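Local coordinates for E3 ubiquitin-protein ligase TRIM65 (Homo sapiens, PDB 7JL4) that acts as an E3 ubiquitin ligase in innate immunity, autophagy and inflammation, and regulates microRNAs through ubiquitination of TNRC6A, at residues Y34-Q38 / D39-K43. Sequence-based numbering, arbitrary orientation.
Sequences YLSRQ and DQQVK
The Asp39 side chain crosses that of Leu35 at about a right angle, with OD1 3.4 Å from Leu35 CB. It sits in the tight turn of a beta hairpin, a type I' turn from Arg37 to Gln40. The backbone N of Gln40 closes this turn on Arg37 O at 3.0 Å, approaching from above the carbonyl plane. The side chain of Gln40 runs out extended past that same carbonyl. Two waters hold its amide: one links OE1 to Arg37 NH1, the other links NE2 to Gln38 O. Gln40 and Gln41 together face Ser36 in a classic beta bulge. Gln41 exchanges two backbone bonds with Ser36; the one from Ser36 N to Gln41 O is 2.9 Å long. With CG anti to the backbone N (chi1 -179°), the Gln41 chain reaches out past Ser36 OG. Its NE2 lies over one face of the Arg37 guanidinium, with the two planes 61° apart. NE2 and Arg37 NH2 are both donors, so no hydrogen bond forms between them; NE2 bonds instead to Thr187 OG1. Val42, on the face shared with Leu35, meets it through apolar contact, CB to Leu35 CD2 at 3.5 Å. Its CA also makes a CA-H...O contact with Tyr34 O. Lys43 pairs with Tyr34 through two backbone bonds, with Tyr34 N 2.9 Å from Lys43 O. The hairpin forms one margin of the seven-stranded antiparallel sheet of the B30.2/SPRY domain. Phe24 packs on both Leu35 and Val42. Strand 33-36 is outermost, and strand 41-44 lies between it and strand 185-188.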
ATOM      1  N   TYR A  34      -0.788  15.428  -3.341  1.00 34.84           N
ATOM      2  CA  TYR A  34      -1.348  15.901  -4.605  1.00 31.33           C
ATOM      3  C   TYR A  34      -1.731  14.689  -5.440  1.00 29.52           C
ATOM      4  O   TYR A  34      -0.869  13.868  -5.767  1.00 28.92           O
ATOM      5  CB  TYR A  34      -0.340  16.770  -5.356  1.00 36.03           C
ATOM      6  CG  TYR A  34      -0.624  16.928  -6.845  1.00 48.94           C
ATOM      7  CD1 TYR A  34      -1.708  17.675  -7.294  1.00 53.76           C
ATOM      8  CD2 TYR A  34       0.200  16.330  -7.801  1.00 45.06           C
ATOM      9  CE1 TYR A  34      -1.967  17.823  -8.653  1.00 52.81           C
ATOM     10  CE2 TYR A  34      -0.044  16.481  -9.160  1.00 49.51           C
ATOM     11  CZ  TYR A  34      -1.134  17.221  -9.581  1.00 51.21           C
ATOM     12  OH  TYR A  34      -1.389  17.370 -10.932  1.00 60.49           O
ATOM     13  N   LEU A  35      -3.008  14.584  -5.788  1.00 31.75           N
ATOM     14  CA  LEU A  35      -3.525  13.461  -6.559  1.00 30.14           C
ATOM     15  C   LEU A  35      -3.615  13.816  -8.040  1.00 33.56           C
ATOM     16  O   LEU A  35      -3.969  14.945  -8.396  1.00 36.15           O
ATOM     17  CB  LEU A  35      -4.909  13.058  -6.037  1.00 32.21           C
ATOM     18  CG  LEU A  35      -4.871  12.299  -4.708  1.00 35.70           C
ATOM     19  CD1 LEU A  35      -6.253  12.166  -4.087  1.00 39.43           C
ATOM     20  CD2 LEU A  35      -4.324  10.940  -4.976  1.00 31.64           C
ATOM     21  N   SER A  36      -3.319  12.845  -8.909  1.00 29.20           N
ATOM     22  CA  SER A  36      -3.376  13.073 -10.348  1.00 32.14           C
ATOM     23  C   SER A  36      -3.793  11.784 -11.049  1.00 32.36           C
ATOM     24  O   SER A  36      -4.013  10.748 -10.417  1.00 30.91           O
ATOM     25  CB  SER A  36      -2.033  13.570 -10.886  1.00 33.76           C
ATOM     26  OG  SER A  36      -1.012  12.633 -10.586  1.00 32.15           O
ATOM     27  N   ARG A  37      -3.890  11.858 -12.372  1.00 35.04           N
ATOM     28  CA  ARG A  37      -4.195  10.696 -13.203  1.00 37.09           C
ATOM     29  C   ARG A  37      -5.476  10.003 -12.749  1.00 38.12           C
ATOM     30  O   ARG A  37      -5.509   8.794 -12.493  1.00 34.56           O
ATOM     31  CB  ARG A  37      -3.029   9.708 -13.232  1.00 34.58           C
ATOM     32  CG  ARG A  37      -3.034   8.891 -14.521  1.00 48.94           C
ATOM     33  CD  ARG A  37      -2.107   7.687 -14.472  1.00 56.19           C
ATOM     34  NE  ARG A  37      -0.692   8.051 -14.492  1.00 63.93           N
ATOM     35  CZ  ARG A  37       0.294   7.158 -14.472  1.00 70.29           C
ATOM     36  NH1 ARG A  37       0.005   5.856 -14.441  1.00 53.43           N
ATOM     37  NH2 ARG A  37       1.562   7.560 -14.490  1.00 67.00           N
ATOM     38  N   GLN A  38      -6.544  10.791 -12.642  1.00 36.13           N
ATOM     39  CA  GLN A  38      -7.850  10.260 -12.257  0.55 34.75           C
ATOM     40  C   GLN A  38      -7.750   9.496 -10.940  1.00 34.98           C
ATOM     41  O   GLN A  38      -8.346   8.423 -10.771  1.00 28.94           O
ATOM     42  CB  GLN A  38      -8.434   9.371 -13.360  0.55 38.65           C
ATOM     43  CG  GLN A  38      -8.659  10.085 -14.679  0.55 44.45           C
ATOM     44  CD  GLN A  38      -7.386  10.224 -15.496  0.55 47.30           C
ATOM     45  OE1 GLN A  38      -6.620   9.269 -15.638  0.55 47.34           O
ATOM     46  NE2 GLN A  38      -7.149  11.422 -16.031  0.55 49.22           N
ATOM     47  N   ASP A  39      -6.959  10.046 -10.016  1.00 29.79           N
ATOM     48  CA  ASP A  39      -6.767   9.536  -8.658  1.00 29.82           C
ATOM     49  C   ASP A  39      -6.089   8.172  -8.639  1.00 26.82           C
ATOM     50  O   ASP A  39      -6.229   7.412  -7.678  1.00 27.32           O
ATOM     51  CB  ASP A  39      -8.101   9.525  -7.890  1.00 32.43           C
ATOM     52  CG  ASP A  39      -8.629  10.938  -7.622  1.00 37.28           C
ATOM     53  OD1 ASP A  39      -7.798  11.868  -7.446  1.00 31.96           O
ATOM     54  OD2 ASP A  39      -9.865  11.146  -7.628  1.00 37.58           O
ATOM     55  N   GLN A  40      -5.308   7.864  -9.680  1.00 23.05           N
ATOM     56  CA  GLN A  40      -4.453   6.681  -9.665  1.00 27.01           C
ATOM     57  C   GLN A  40      -3.051   6.958  -9.146  1.00 25.32           C
ATOM     58  O   GLN A  40      -2.292   6.009  -8.944  1.00 27.93           O
ATOM     59  CB  GLN A  40      -4.324   6.078 -11.071  1.00 26.55           C
ATOM     60  CG  GLN A  40      -5.701   5.717 -11.701  1.00 23.89           C
ATOM     61  CD  GLN A  40      -5.616   5.474 -13.186  1.00 36.13           C
ATOM     62  OE1 GLN A  40      -4.542   5.199 -13.737  1.00 36.94           O
ATOM     63  NE2 GLN A  40      -6.749   5.611 -13.860  1.00 36.18           N
ATOM     64  N   GLN A  41      -2.678   8.220  -8.967  1.00 23.87           N
ATOM     65  CA  GLN A  41      -1.317   8.575  -8.590  1.00 25.55           C
ATOM     66  C   GLN A  41      -1.361   9.633  -7.496  1.00 24.74           C
ATOM     67  O   GLN A  41      -2.237  10.504  -7.499  1.00 26.71           O
ATOM     68  CB  GLN A  41      -0.561   9.072  -9.831  1.00 26.59           C
ATOM     69  CG  GLN A  41       0.877   9.464  -9.611  1.00 33.05           C
ATOM     70  CD  GLN A  41       1.592   9.785 -10.904  1.00 40.18           C
ATOM     71  OE1 GLN A  41       1.778  10.950 -11.252  1.00 47.05           O
ATOM     72  NE2 GLN A  41       2.005   8.748 -11.622  1.00 46.22           N
ATOM     73  N   VAL A  42      -0.416   9.558  -6.559  1.00 29.28           N
ATOM     74  CA  VAL A  42      -0.321  10.508  -5.453  1.00 28.10           C
ATOM     75  C   VAL A  42       1.154  10.833  -5.199  1.00 34.31           C
ATOM     76  O   VAL A  42       2.024   9.965  -5.337  1.00 30.04           O
ATOM     77  CB  VAL A  42      -1.016   9.947  -4.190  1.00 26.70           C
ATOM     78  CG1 VAL A  42      -0.254   8.753  -3.626  1.00 23.62           C
ATOM     79  CG2 VAL A  42      -1.176  11.029  -3.126  1.00 26.78           C
ATOM     80  N   LYS A  43       1.437  12.100  -4.857  1.00 31.49           N
ATOM     81  CA  LYS A  43       2.779  12.542  -4.505  1.00 34.12           C
ATOM     82  C   LYS A  43       2.714  13.359  -3.222  1.00 32.94           C
ATOM     83  O   LYS A  43       1.844  14.228  -3.084  1.00 31.79           O
ATOM     84  CB  LYS A  43       3.414  13.384  -5.628  1.00 31.72           C
ATOM     85  CG  LYS A  43       4.840  13.801  -5.327  1.00 37.12           C
ATOM     86  CD  LYS A  43       5.470  14.602  -6.456  1.00 41.05           C
ATOM     87  CE  LYS A  43       6.918  15.005  -6.103  1.00 41.83           C
ATOM     88  NZ  LYS A  43       7.556  15.827  -7.174  1.00 49.53           N
TER
HETATM   89  O   HOH W   1      -2.341   4.162 -13.338  1.00 33.26           O
HETATM   90  O   HOH W   2      -9.183   5.910 -12.456  1.00 36.04           O